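Tonb-dependent siderophore receptor (Acinetobacter baumannii, PDB 5FR8) probably binds iron-chelating siderophores, perhaps ferric enterobactin, at the outer membrane in the first step of iron uptake. Local coordinates at residues 53-57 and 183-187; 210-216 and 229-234; 381-387 and 405-409; 390-396 and 550-555. One frame throughout, in Å; residues are numbered along the deposited sequence.

Contact 1: residues 53-57 and 183-187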
loop_
_atom_site.group_PDB
_atom_site.type_symbol
_atom_site.label_atom_id
_atom_site.label_comp_id
_atom_site.label_asym_id
_atom_site.label_seq_id
_atom_site.Cartn_x
_atom_site.Cartn_y
_atom_site.Cartn_z
ATOM N N PRO A 53 18.687 -1.774 8.682
ATOM C CA PRO A 53 18.623 -2.098 7.250
ATOM C C PRO A 53 17.378 -2.859 6.865
ATOM O O PRO A 53 16.961 -3.761 7.564
ATOM C CB PRO A 53 19.849 -2.990 7.033
ATOM C CG PRO A 53 20.814 -2.577 8.082
ATOM C CD PRO A 53 20.019 -2.047 9.246
ATOM N N VAL A 54 16.784 -2.481 5.755
ATOM C CA VAL A 54 15.666 -3.211 5.174
ATOM C C VAL A 54 16.217 -4.317 4.256
ATOM O O VAL A 54 17.328 -4.208 3.728
ATOM C CB VAL A 54 14.799 -2.225 4.364
ATOM C CG1 VAL A 54 13.782 -2.944 3.477
ATOM C CG2 VAL A 54 14.130 -1.237 5.310
ATOM N N ARG A 55 15.442 -5.371 4.042
ATOM C CA ARG A 55 15.862 -6.450 3.154
ATOM C C ARG A 55 15.668 -6.018 1.698
ATOM O O ARG A 55 16.565 -6.186 0.838
ATOM C CB ARG A 55 15.055 -7.709 3.463
ATOM C CG ARG A 55 15.760 -9.002 3.093
ATOM C CD ARG A 55 15.077 -10.247 3.655
ATOM N NE ARG A 55 13.799 -10.556 2.989
ATOM C CZ ARG A 55 13.519 -11.705 2.370
ATOM N NH1 ARG A 55 14.427 -12.681 2.316
ATOM N NH2 ARG A 55 12.317 -11.882 1.818
ATOM N N ASN A 56 14.493 -5.458 1.419
ATOM C CA ASN A 56 14.170 -4.960 0.072
ATOM C C ASN A 56 13.059 -3.916 0.137
ATOM O O ASN A 56 13.264 -2.740 -0.163
ATOM C CB ASN A 56 13.745 -6.121 -0.842
ATOM C CG ASN A 56 13.487 -5.678 -2.264
ATOM O OD1 ASN A 56 13.953 -4.629 -2.696
ATOM N ND2 ASN A 56 12.731 -6.477 -3.002
ATOM N N ASP A 57 11.874 -4.365 0.546
ATOM C CA ASP A 57 10.692 -3.517 0.634
ATOM C C ASP A 57 10.714 -2.714 1.963
ATOM O O ASP A 57 10.815 -3.296 3.040
ATOM C CB ASP A 57 9.433 -4.394 0.529
ATOM C CG ASP A 57 8.187 -3.592 0.287
ATOM O OD1 ASP A 57 7.981 -2.596 1.014
ATOM O OD2 ASP A 57 7.424 -3.916 -0.664
ATOM N N GLY A 183 14.440 -17.734 1.695
ATOM C CA GLY A 183 15.308 -17.121 0.672
ATOM C C GLY A 183 16.301 -16.084 1.204
ATOM O O GLY A 183 15.949 -15.211 1.988
ATOM N N SER A 184 17.553 -16.175 0.784
ATOM C CA SER A 184 18.509 -15.129 1.098
ATOM C C SER A 184 18.306 -14.018 0.096
ATOM O O SER A 184 17.600 -14.196 -0.895
ATOM C CB SER A 184 19.946 -15.656 1.082
ATOM O OG SER A 184 20.051 -16.848 0.328
ATOM N N SER A 185 18.885 -12.859 0.371
ATOM C CA SER A 185 18.580 -11.642 -0.407
ATOM C C SER A 185 19.859 -10.828 -0.599
ATOM O O SER A 185 20.749 -10.853 0.274
ATOM C CB SER A 185 17.492 -10.804 0.303
ATOM O OG SER A 185 17.330 -9.510 -0.264
ATOM N N ASN A 186 19.943 -10.109 -1.728
ATOM C CA ASN A 186 21.140 -9.326 -2.062
ATOM C C ASN A 186 20.894 -8.054 -2.860
ATOM O O ASN A 186 20.234 -8.077 -3.892
ATOM C CB ASN A 186 22.112 -10.203 -2.816
ATOM C CG ASN A 186 22.625 -11.337 -1.961
ATOM O OD1 ASN A 186 23.253 -11.118 -0.915
ATOM N ND2 ASN A 186 22.334 -12.563 -2.385
ATOM N N ARG A 187 21.472 -6.955 -2.383
ATOM C CA ARG A 187 21.345 -5.669 -3.025
ATOM C C ARG A 187 22.668 -5.044 -3.322
ATOM O O ARG A 187 23.652 -5.313 -2.647
ATOM C CB ARG A 187 20.628 -4.703 -2.111
ATOM C CG ARG A 187 19.173 -5.017 -1.948
ATOM C CD ARG A 187 18.428 -3.843 -1.355
ATOM N NE ARG A 187 18.441 -3.822 0.111
ATOM C CZ ARG A 187 19.298 -3.116 0.838
ATOM N NH1 ARG A 187 20.252 -2.398 0.257
ATOM N NH2 ARG A 187 19.203 -3.126 2.157
#
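The plug loop 53-57 passes the start of barrel strand 185-195 too far off for backbone pairing, the CA atoms of Arg55 and Ser185 being 6.9 Å apart, and side chains bridge the gap. This is the plug-to-barrel-wall interface of a TonB-dependent receptor, a plug domain seated inside a 22-stranded barrel. Arg187 points inward from the strand and presents one edge of its guanidinium to two successive carbonyls. Arg187 NH2 donates to Val54 O at 2.7 Å with a fairly straight N-H...O angle of 162°. The neighbouring Arg187 NE donates to Arg55 O at 3.1 Å, this time from well above the carbonyl plane. The chain bends at chi3 (-87°), and the NE and NH2 edge faces the loop, while NH1 is left for a salt bridge with Glu130 of the plug. Arginine suits the site because one planar group can serve two peptide oxygens and a carboxylate together. Asn56 also ties the plug loop to its surroundings, through Asn125 on the plug and Asn235 on the barrel. Arg55 starts off away from the wall, but its aliphatic part runs back past Ser185, whose short side chain leaves room for it; Arg55 CG lies 3.7 Å from Ser185 CB. Beyond that, the Arg55 guanidinium turns an edge to the residues ahead of the strand, Arg55 NH1 lying 3.0 Å from Gly183 O.

Contact 2: residues 210-216 and 229-234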
loop_
_atom_site.group_PDB
_atom_site.type_symbol
_atom_site.label_atom_id
_atom_site.label_comp_id
_atom_site.label_asym_id
_atom_site.label_seq_id
_atom_site.Cartn_x
_atom_site.Cartn_y
_atom_site.Cartn_z
ATOM N N ASN A 210 18.221 -5.366 -6.950
ATOM C CA ASN A 210 17.955 -6.243 -5.819
ATOM C C ASN A 210 17.425 -7.584 -6.276
ATOM O O ASN A 210 16.660 -7.678 -7.234
ATOM C CB ASN A 210 16.933 -5.618 -4.883
ATOM C CG ASN A 210 16.270 -6.645 -3.995
ATOM O OD1 ASN A 210 15.234 -7.200 -4.343
ATOM N ND2 ASN A 210 16.862 -6.894 -2.833
ATOM N N LYS A 211 17.832 -8.626 -5.569
ATOM C CA LYS A 211 17.383 -9.983 -5.839
ATOM C C LYS A 211 17.166 -10.693 -4.503
ATOM O O LYS A 211 18.123 -11.000 -3.798
ATOM C CB LYS A 211 18.422 -10.724 -6.686
ATOM C CG LYS A 211 18.121 -12.212 -6.855
ATOM C CD LYS A 211 18.869 -12.884 -8.004
ATOM C CE LYS A 211 18.865 -14.399 -7.827
ATOM N NZ LYS A 211 18.837 -15.136 -9.123
ATOM N N THR A 212 15.914 -10.920 -4.133
ATOM C CA THR A 212 15.619 -11.679 -2.933
ATOM C C THR A 212 15.071 -13.021 -3.366
ATOM O O THR A 212 14.045 -13.087 -4.028
ATOM C CB THR A 212 14.588 -10.963 -2.024
ATOM O OG1 THR A 212 13.277 -11.061 -2.593
ATOM C CG2 THR A 212 14.948 -9.496 -1.838
ATOM N N GLU A 213 15.763 -14.094 -3.019
ATOM C CA GLU A 213 15.391 -15.401 -3.553
ATOM C C GLU A 213 14.042 -15.779 -2.972
ATOM O O GLU A 213 13.641 -15.269 -1.948
ATOM C CB GLU A 213 16.422 -16.474 -3.215
ATOM C CG GLU A 213 17.725 -16.489 -3.992
ATOM C CD GLU A 213 18.526 -17.783 -3.689
ATOM O OE1 GLU A 213 18.082 -18.591 -2.827
ATOM O OE2 GLU A 213 19.607 -18.023 -4.284
ATOM N N ALA A 214 13.333 -16.676 -3.629
ATOM C CA ALA A 214 12.039 -17.120 -3.137
ATOM C C ALA A 214 12.228 -18.039 -1.969
ATOM O O ALA A 214 13.316 -18.548 -1.729
ATOM C CB ALA A 214 11.275 -17.857 -4.225
ATOM N N ASP A 215 11.147 -18.226 -1.230
ATOM C CA ASP A 215 11.065 -19.288 -0.260
ATOM C C ASP A 215 10.772 -20.571 -1.029
ATOM O O ASP A 215 10.116 -20.539 -2.085
ATOM C CB ASP A 215 9.958 -19.005 0.747
ATOM C CG ASP A 215 10.281 -17.832 1.643
ATOM O OD1 ASP A 215 11.477 -17.456 1.707
ATOM O OD2 ASP A 215 9.353 -17.312 2.305
ATOM N N ASP A 216 11.267 -21.693 -0.507
ATOM C CA ASP A 216 11.053 -22.966 -1.151
ATOM C C ASP A 216 9.588 -23.257 -1.332
ATOM O O ASP A 216 8.708 -22.646 -0.712
ATOM C CB ASP A 216 11.713 -24.090 -0.364
ATOM C CG ASP A 216 13.229 -23.968 -0.334
ATOM O OD1 ASP A 216 13.783 -23.058 -0.997
ATOM O OD2 ASP A 216 13.869 -24.784 0.353
ATOM N N GLY A 229 5.238 -20.160 0.356
ATOM C CA GLY A 229 5.983 -19.171 1.120
ATOM C C GLY A 229 6.054 -17.874 0.343
ATOM O O GLY A 229 5.248 -17.621 -0.557
ATOM N N ARG A 230 7.017 -17.041 0.689
ATOM C CA ARG A 230 7.119 -15.755 0.061
ATOM C C ARG A 230 7.696 -15.911 -1.325
ATOM O O ARG A 230 8.649 -16.657 -1.501
ATOM C CB ARG A 230 8.034 -14.848 0.877
ATOM C CG ARG A 230 7.505 -14.511 2.254
ATOM C CD ARG A 230 8.598 -13.899 3.101
ATOM N NE ARG A 230 9.680 -14.844 3.347
ATOM C CZ ARG A 230 10.821 -14.500 3.933
ATOM N NH1 ARG A 230 11.028 -13.246 4.324
ATOM N NH2 ARG A 230 11.757 -15.396 4.130
ATOM N N GLU A 231 7.146 -15.183 -2.304
ATOM C CA GLU A 231 7.707 -15.204 -3.666
ATOM C C GLU A 231 8.872 -14.246 -3.730
ATOM O O GLU A 231 8.861 -13.198 -3.059
ATOM C CB GLU A 231 6.654 -14.871 -4.739
ATOM C CG GLU A 231 6.333 -13.403 -4.929
ATOM C CD GLU A 231 5.373 -13.143 -6.082
ATOM O OE1 GLU A 231 5.020 -14.094 -6.805
ATOM O OE2 GLU A 231 4.963 -11.966 -6.271
ATOM N N GLY A 232 9.887 -14.616 -4.506
ATOM C CA GLY A 232 11.087 -13.789 -4.614
ATOM C C GLY A 232 10.877 -12.620 -5.558
ATOM O O GLY A 232 9.841 -12.556 -6.227
ATOM N N VAL A 233 11.857 -11.710 -5.616
ATOM C CA VAL A 233 11.826 -10.580 -6.552
ATOM C C VAL A 233 13.216 -10.143 -7.046
ATOM O O VAL A 233 14.121 -9.894 -6.245
ATOM C CB VAL A 233 11.193 -9.328 -5.933
ATOM C CG1 VAL A 233 10.683 -8.425 -7.040
ATOM C CG2 VAL A 233 10.054 -9.684 -5.011
ATOM N N LYS A 234 13.365 -10.051 -8.368
ATOM C CA LYS A 234 14.449 -9.306 -8.994
ATOM C C LYS A 234 13.934 -7.899 -9.302
ATOM O O LYS A 234 13.006 -7.727 -10.099
ATOM C CB LYS A 234 14.895 -9.992 -10.286
ATOM C CG LYS A 234 15.247 -11.463 -10.108
ATOM C CD LYS A 234 15.875 -12.075 -11.363
ATOM C CE LYS A 234 14.865 -12.474 -12.445
ATOM N NZ LYS A 234 13.762 -13.362 -11.973
#
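Asp215 and Arg230 meet in a salt bridge where the antiparallel barrel strands 201-212 and 232-247 give way to the long loop that joins them, extracellular in this family's topology. Arg230 NE reaches Asp215 OD2 at 2.7 Å on the syn side of the carboxylate, and NH2 adds a weak bond to OD1. The two flat groups are turned 42° against each other, which fits one strong and one weak bond better than an even pairing. Asp215 OD2 is gripped twice, since the backbone N of Arg230 also donates to it, at 2.9 Å and from above the carboxylate plane. Aspartate suits this place because its short chain can accept from a side chain and the backbone of the same residue. The main chains add a bond of their own: Asp215 N donates to Arg230 O, 3.0 Å away. Asp215 OD1 accepts from Gly183 N as well, tying the bridge to the loop that leads into strand 185-195. Farther along, Gly232, lacking a side chain, lets Ala214 come within 3.8 Å, CA to CA. Next comes regular antiparallel sheet, where Thr212 and Val233 form a hydrogen-bonded pair through both their N-H and C=O groups. Thr212 OG1 sits between its own backbone N and carbonyl carbon (chi1 74°), which brings it near Val233 N. There Thr212 OG1 is a weak second acceptor for Val233 N, 3.4 Å away.

Contact 3: residues 381-387 and 405-409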
loop_
_atom_site.group_PDB
_atom_site.type_symbol
_atom_site.label_atom_id
_atom_site.label_comp_id
_atom_site.label_asym_id
_atom_site.label_seq_id
_atom_site.Cartn_x
_atom_site.Cartn_y
_atom_site.Cartn_z
ATOM N N ASP A 381 -6.949 -4.128 -20.649
ATOM C CA ASP A 381 -6.907 -5.488 -20.057
ATOM C C ASP A 381 -7.837 -6.425 -20.835
ATOM O O ASP A 381 -9.061 -6.333 -20.729
ATOM C CB ASP A 381 -7.302 -5.471 -18.582
ATOM C CG ASP A 381 -7.209 -6.861 -17.903
ATOM O OD1 ASP A 381 -7.301 -7.899 -18.612
ATOM O OD2 ASP A 381 -7.066 -6.901 -16.645
ATOM N N ASN A 382 -7.245 -7.311 -21.635
ATOM C CA ASN A 382 -8.026 -8.176 -22.506
ATOM C C ASN A 382 -8.160 -9.608 -22.016
ATOM O O ASN A 382 -8.852 -10.412 -22.629
ATOM C CB ASN A 382 -7.467 -8.167 -23.926
ATOM C CG ASN A 382 -8.542 -8.457 -24.946
ATOM O OD1 ASN A 382 -9.504 -7.701 -25.066
ATOM N ND2 ASN A 382 -8.415 -9.576 -25.650
ATOM N N VAL A 383 -7.516 -9.927 -20.905
ATOM C CA VAL A 383 -7.600 -11.270 -20.356
ATOM C C VAL A 383 -8.647 -11.381 -19.194
ATOM O O VAL A 383 -9.303 -12.419 -19.045
ATOM C CB VAL A 383 -6.187 -11.753 -19.960
ATOM C CG1 VAL A 383 -5.685 -11.006 -18.727
ATOM C CG2 VAL A 383 -6.168 -13.269 -19.751
ATOM N N SER A 384 -8.835 -10.320 -18.405
ATOM C CA SER A 384 -9.829 -10.333 -17.325
ATOM C C SER A 384 -11.255 -10.004 -17.777
ATOM O O SER A 384 -12.238 -10.257 -17.062
ATOM C CB SER A 384 -9.426 -9.333 -16.251
ATOM O OG SER A 384 -8.090 -9.553 -15.825
ATOM N N THR A 385 -11.348 -9.439 -18.972
ATOM C CA THR A 385 -12.572 -8.832 -19.463
ATOM C C THR A 385 -13.254 -9.720 -20.507
ATOM O O THR A 385 -14.091 -9.272 -21.303
ATOM C CB THR A 385 -12.270 -7.453 -20.053
ATOM O OG1 THR A 385 -11.352 -7.584 -21.140
ATOM C CG2 THR A 385 -11.658 -6.547 -18.968
ATOM N N THR A 386 -12.869 -10.991 -20.474
ATOM C CA THR A 386 -13.466 -12.064 -21.261
ATOM C C THR A 386 -14.052 -13.020 -20.272
ATOM O O THR A 386 -13.307 -13.555 -19.450
ATOM C CB THR A 386 -12.394 -12.908 -21.941
ATOM O OG1 THR A 386 -11.798 -12.158 -22.996
ATOM C CG2 THR A 386 -12.984 -14.198 -22.450
ATOM N N GLN A 387 -15.356 -13.250 -20.356
ATOM C CA GLN A 387 -16.048 -14.192 -19.477
ATOM C C GLN A 387 -17.470 -14.221 -19.966
ATOM O O GLN A 387 -18.043 -13.173 -20.265
ATOM C CB GLN A 387 -16.062 -13.773 -17.998
ATOM C CG GLN A 387 -14.823 -14.071 -17.144
ATOM C CD GLN A 387 -14.299 -15.503 -17.245
ATOM O OE1 GLN A 387 -14.826 -16.435 -16.629
ATOM N NE2 GLN A 387 -13.218 -15.671 -17.978
ATOM N N ARG A 405 -14.852 -4.353 -24.320
ATOM C CA ARG A 405 -14.721 -4.586 -22.879
ATOM C C ARG A 405 -13.288 -4.483 -22.388
ATOM O O ARG A 405 -13.038 -4.714 -21.220
ATOM C CB ARG A 405 -15.223 -5.990 -22.494
ATOM C CG ARG A 405 -16.707 -6.240 -22.738
ATOM C CD ARG A 405 -17.076 -7.718 -22.727
ATOM N NE ARG A 405 -16.537 -8.452 -21.579
ATOM C CZ ARG A 405 -16.987 -9.639 -21.174
ATOM N NH1 ARG A 405 -17.993 -10.220 -21.807
ATOM N NH2 ARG A 405 -16.438 -10.252 -20.135
ATOM N N SER A 406 -12.343 -4.158 -23.265
ATOM C CA SER A 406 -10.924 -4.320 -22.940
ATOM C C SER A 406 -10.268 -3.023 -22.515
ATOM O O SER A 406 -9.126 -3.023 -22.085
ATOM C CB SER A 406 -10.169 -4.910 -24.138
ATOM O OG SER A 406 -9.887 -3.917 -25.122
ATOM N N LYS A 407 -10.983 -1.910 -22.662
ATOM C CA LYS A 407 -10.400 -0.568 -22.480
ATOM C C LYS A 407 -11.246 0.238 -21.546
ATOM O O LYS A 407 -12.439 0.393 -21.768
ATOM C CB LYS A 407 -10.253 0.168 -23.823
ATOM C CG LYS A 407 -9.446 -0.637 -24.828
ATOM C CD LYS A 407 -8.651 0.188 -25.823
ATOM C CE LYS A 407 -7.557 -0.698 -26.426
ATOM N NZ LYS A 407 -7.212 -0.396 -27.847
ATOM N N MET A 408 -10.617 0.747 -20.497
ATOM C CA MET A 408 -11.312 1.484 -19.458
ATOM C C MET A 408 -10.698 2.876 -19.278
ATOM O O MET A 408 -9.464 3.014 -19.307
ATOM C CB MET A 408 -11.231 0.676 -18.164
ATOM C CG MET A 408 -12.090 -0.582 -18.211
ATOM S SD MET A 408 -11.451 -1.970 -17.247
ATOM C CE MET A 408 -10.473 -2.855 -18.458
ATOM N N GLU A 409 -11.560 3.889 -19.101
ATOM C CA GLU A 409 -11.149 5.297 -18.880
ATOM C C GLU A 409 -11.569 5.753 -17.501
ATOM O O GLU A 409 -12.637 5.364 -17.030
ATOM C CB GLU A 409 -11.824 6.279 -19.884
ATOM C CG GLU A 409 -11.229 6.286 -21.278
ATOM C CD GLU A 409 -11.091 7.685 -21.878
ATOM O OE1 GLU A 409 -10.843 8.645 -21.118
ATOM O OE2 GLU A 409 -11.205 7.834 -23.120
#
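Asp381 meets Ser406 just past the rim end of two neighbouring antiparallel barrel strands, 365-380 and 407-422, in a probably extracellular loop that leaves one strand and returns to the other. Asp381 N donates to Ser406 O at 2.8 Å in the carbonyl plane, a bond that joins the two segments directly. The side chain of Asp381 then shapes what follows: Asp381 OD1 accepts from Ser384 N at 2.9 Å, an Asx motif that folds the chain back, and OD2 takes the Ser384 hydroxyl. Tyr475 is also hydrogen-bonded to OD2, linking this turn to helix 474-477, so the carboxylate is held by several partners. Aspartate is apt here, being short enough to reach backbone N-H groups of its own turn. Thr385 uses both branches. Thr385 OG1 lies between its backbone N and carbonyl carbon (chi1 60°) and from there donates to Asp381 O at 2.6 Å, closing the turn a second time. Thr385 CG2 instead meets Met408 CE tip to tip, 3.9 Å away; the flexible thioether chain bends twice to bring CE there, and CE also rests against Asp381 CB. At the far end of the segment, the chain of Arg405 runs alongside the turn toward Gln387. Gln387 O lies at the edge of the guanidinium, in its plane, accepting weak bonds from Arg405 NH1 and Arg405 NH2, each at 3.3 Å.

Contact 4: residues 390-396 and 550-555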
loop_
_atom_site.group_PDB
_atom_site.type_symbol
_atom_site.label_atom_id
_atom_site.label_comp_id
_atom_site.label_asym_id
_atom_site.label_seq_id
_atom_site.Cartn_x
_atom_site.Cartn_y
_atom_site.Cartn_z
ATOM N N ASP A 390 -19.548 -16.859 -25.580
ATOM C CA ASP A 390 -19.825 -18.148 -26.151
ATOM C C ASP A 390 -20.019 -18.001 -27.654
ATOM O O ASP A 390 -20.490 -16.960 -28.123
ATOM C CB ASP A 390 -21.077 -18.702 -25.497
ATOM C CG ASP A 390 -21.428 -20.054 -26.008
ATOM O OD1 ASP A 390 -20.708 -21.009 -25.655
ATOM O OD2 ASP A 390 -22.426 -20.164 -26.749
ATOM N N SER A 391 -19.662 -19.036 -28.408
ATOM C CA SER A 391 -19.724 -18.979 -29.873
ATOM C C SER A 391 -21.153 -18.866 -30.428
ATOM O O SER A 391 -21.336 -18.522 -31.597
ATOM C CB SER A 391 -19.039 -20.202 -30.486
ATOM O OG SER A 391 -19.700 -21.403 -30.105
ATOM N N SER A 392 -22.154 -19.165 -29.600
ATOM C CA SER A 392 -23.550 -18.982 -29.979
ATOM C C SER A 392 -23.899 -17.496 -30.063
ATOM O O SER A 392 -24.944 -17.127 -30.600
ATOM C CB SER A 392 -24.466 -19.627 -28.942
ATOM O OG SER A 392 -24.524 -18.841 -27.756
ATOM N N GLY A 393 -23.037 -16.650 -29.503
ATOM C CA GLY A 393 -23.309 -15.224 -29.419
ATOM C C GLY A 393 -24.288 -14.913 -28.300
ATOM O O GLY A 393 -24.781 -13.794 -28.205
ATOM N N SER A 394 -24.557 -15.897 -27.443
ATOM C CA SER A 394 -25.546 -15.747 -26.366
ATOM C C SER A 394 -25.020 -16.183 -24.981
ATOM O O SER A 394 -25.786 -16.643 -24.125
ATOM C CB SER A 394 -26.813 -16.532 -26.719
ATOM O OG SER A 394 -27.369 -16.046 -27.917
ATOM N N GLY A 395 -23.718 -16.045 -24.760
ATOM C CA GLY A 395 -23.162 -16.282 -23.436
ATOM C C GLY A 395 -23.654 -15.185 -22.508
ATOM O O GLY A 395 -24.229 -14.197 -22.970
ATOM N N TYR A 396 -23.446 -15.348 -21.205
ATOM C CA TYR A 396 -23.988 -14.378 -20.268
ATOM C C TYR A 396 -23.376 -12.999 -20.503
ATOM O O TYR A 396 -24.045 -11.973 -20.348
ATOM C CB TYR A 396 -23.877 -14.844 -18.808
ATOM C CG TYR A 396 -22.504 -15.250 -18.292
ATOM C CD1 TYR A 396 -21.571 -14.296 -17.916
ATOM C CD2 TYR A 396 -22.168 -16.597 -18.129
ATOM C CE1 TYR A 396 -20.337 -14.663 -17.422
ATOM C CE2 TYR A 396 -20.931 -16.974 -17.654
ATOM C CZ TYR A 396 -20.017 -16.000 -17.301
ATOM O OH TYR A 396 -18.779 -16.363 -16.803
ATOM N N VAL A 550 -30.230 -13.467 -16.083
ATOM C CA VAL A 550 -29.935 -13.632 -17.526
ATOM C C VAL A 550 -29.705 -15.090 -17.904
ATOM O O VAL A 550 -29.145 -15.849 -17.111
ATOM C CB VAL A 550 -28.676 -12.840 -17.962
ATOM C CG1 VAL A 550 -27.419 -13.367 -17.279
ATOM C CG2 VAL A 550 -28.501 -12.892 -19.473
ATOM N N ASP A 551 -30.114 -15.465 -19.123
ATOM C CA ASP A 551 -29.935 -16.833 -19.638
ATOM C C ASP A 551 -28.745 -16.944 -20.567
ATOM O O ASP A 551 -28.709 -16.318 -21.623
ATOM C CB ASP A 551 -31.177 -17.308 -20.385
ATOM C CG ASP A 551 -32.214 -17.885 -19.463
ATOM O OD1 ASP A 551 -31.836 -18.638 -18.528
ATOM O OD2 ASP A 551 -33.407 -17.575 -19.675
ATOM N N GLY A 552 -27.785 -17.772 -20.171
ATOM C CA GLY A 552 -26.504 -17.852 -20.847
ATOM C C GLY A 552 -26.268 -19.208 -21.481
ATOM O O GLY A 552 -26.275 -20.249 -20.825
ATOM N N SER A 553 -26.036 -19.188 -22.779
ATOM C CA SER A 553 -25.779 -20.412 -23.492
ATOM C C SER A 553 -24.306 -20.766 -23.375
ATOM O O SER A 553 -23.436 -19.896 -23.432
ATOM C CB SER A 553 -26.196 -20.262 -24.945
ATOM O OG SER A 553 -27.529 -19.787 -24.994
ATOM N N SER A 554 -24.053 -22.057 -23.193
ATOM C CA SER A 554 -22.711 -22.604 -23.129
ATOM C C SER A 554 -22.594 -23.816 -24.088
ATOM O O SER A 554 -23.019 -24.940 -23.770
ATOM C CB SER A 554 -22.428 -23.023 -21.694
ATOM O OG SER A 554 -21.048 -23.223 -21.499
ATOM N N THR A 555 -22.028 -23.576 -25.265
ATOM C CA THR A 555 -21.911 -24.623 -26.267
ATOM C C THR A 555 -20.725 -25.555 -26.001
ATOM O O THR A 555 -19.637 -25.126 -25.624
ATOM C CB THR A 555 -21.802 -24.038 -27.691
ATOM O OG1 THR A 555 -20.657 -23.184 -27.776
ATOM C CG2 THR A 555 -23.045 -23.232 -28.051
#
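Val550 touches Tyr396 where a loop and a strand distant in sequence pack together beyond the barrel: a tight turn with the start of helix 396-400, and the strand 548-553. Both are probably extracellular. The contact is apolar, Val550 CG1 lying 4.1 Å from Tyr396 CB, while the tyrosine ring leads away to stack edge-to-face with Trp567. Gly552, having no side chain, lets the chain from Ser394 to Tyr396 lie close to the strand, and Gly552 CA makes a C-H...O contact with Ser394 O at 3.6 Å. Ser394 O also accepts from Ser553 N at 2.9 Å; the bond is nearly straight (172°), though the donor stands above the carbonyl plane. Ser553 packs its CB against the hydroxyl of Ser392, while its own OG is bonded to Asn564 on the adjoining strand. Thr555 then meets Asp390, their side chains crossing at a slant. Thr555 N donates to Asp390 OD1 at 2.9 Å on the syn side, and the hydroxyls of Thr555 and Ser391 are hydrogen-bonded to each other. Asp390 suits its place because it serves both segments, spending one oxygen on Thr555 and the other on its own type I turn. There OD2 accepts from Ser392 N, completing an Asx turn. Ser392 OG donates to the anti lone pair of Asp390 OD2 at 2.7 Å. As the acceptor of an ST turn, Ser392 OG also takes the N-H of Ser394, with Ser394 N 3.0 Å away.

Contacts 1 and 2 form one continuous region, their centres 9 Å apart, because barrel strands 185-195 and 201-212 are neighbours: Ser184 O lies 2.8 Å from Glu213 N, and Asn186 N 2.9 Å from Lys211 O, both probable hydrogen bonds. Contact 1 thus fastens the plug to a wall that contact 2 continues toward the loop. Contacts 3 and 4 form a second group, centres 18 Å apart, sharing the 381-406 loop; they touch where Gln387 C meets Tyr396 CE1 at 3.9 Å. The groups are separate: contacts 2 and 3 approach no closer than about 16 Å between nearest atoms, and contacts 1 and 4 lie about 50 Å apart between centres.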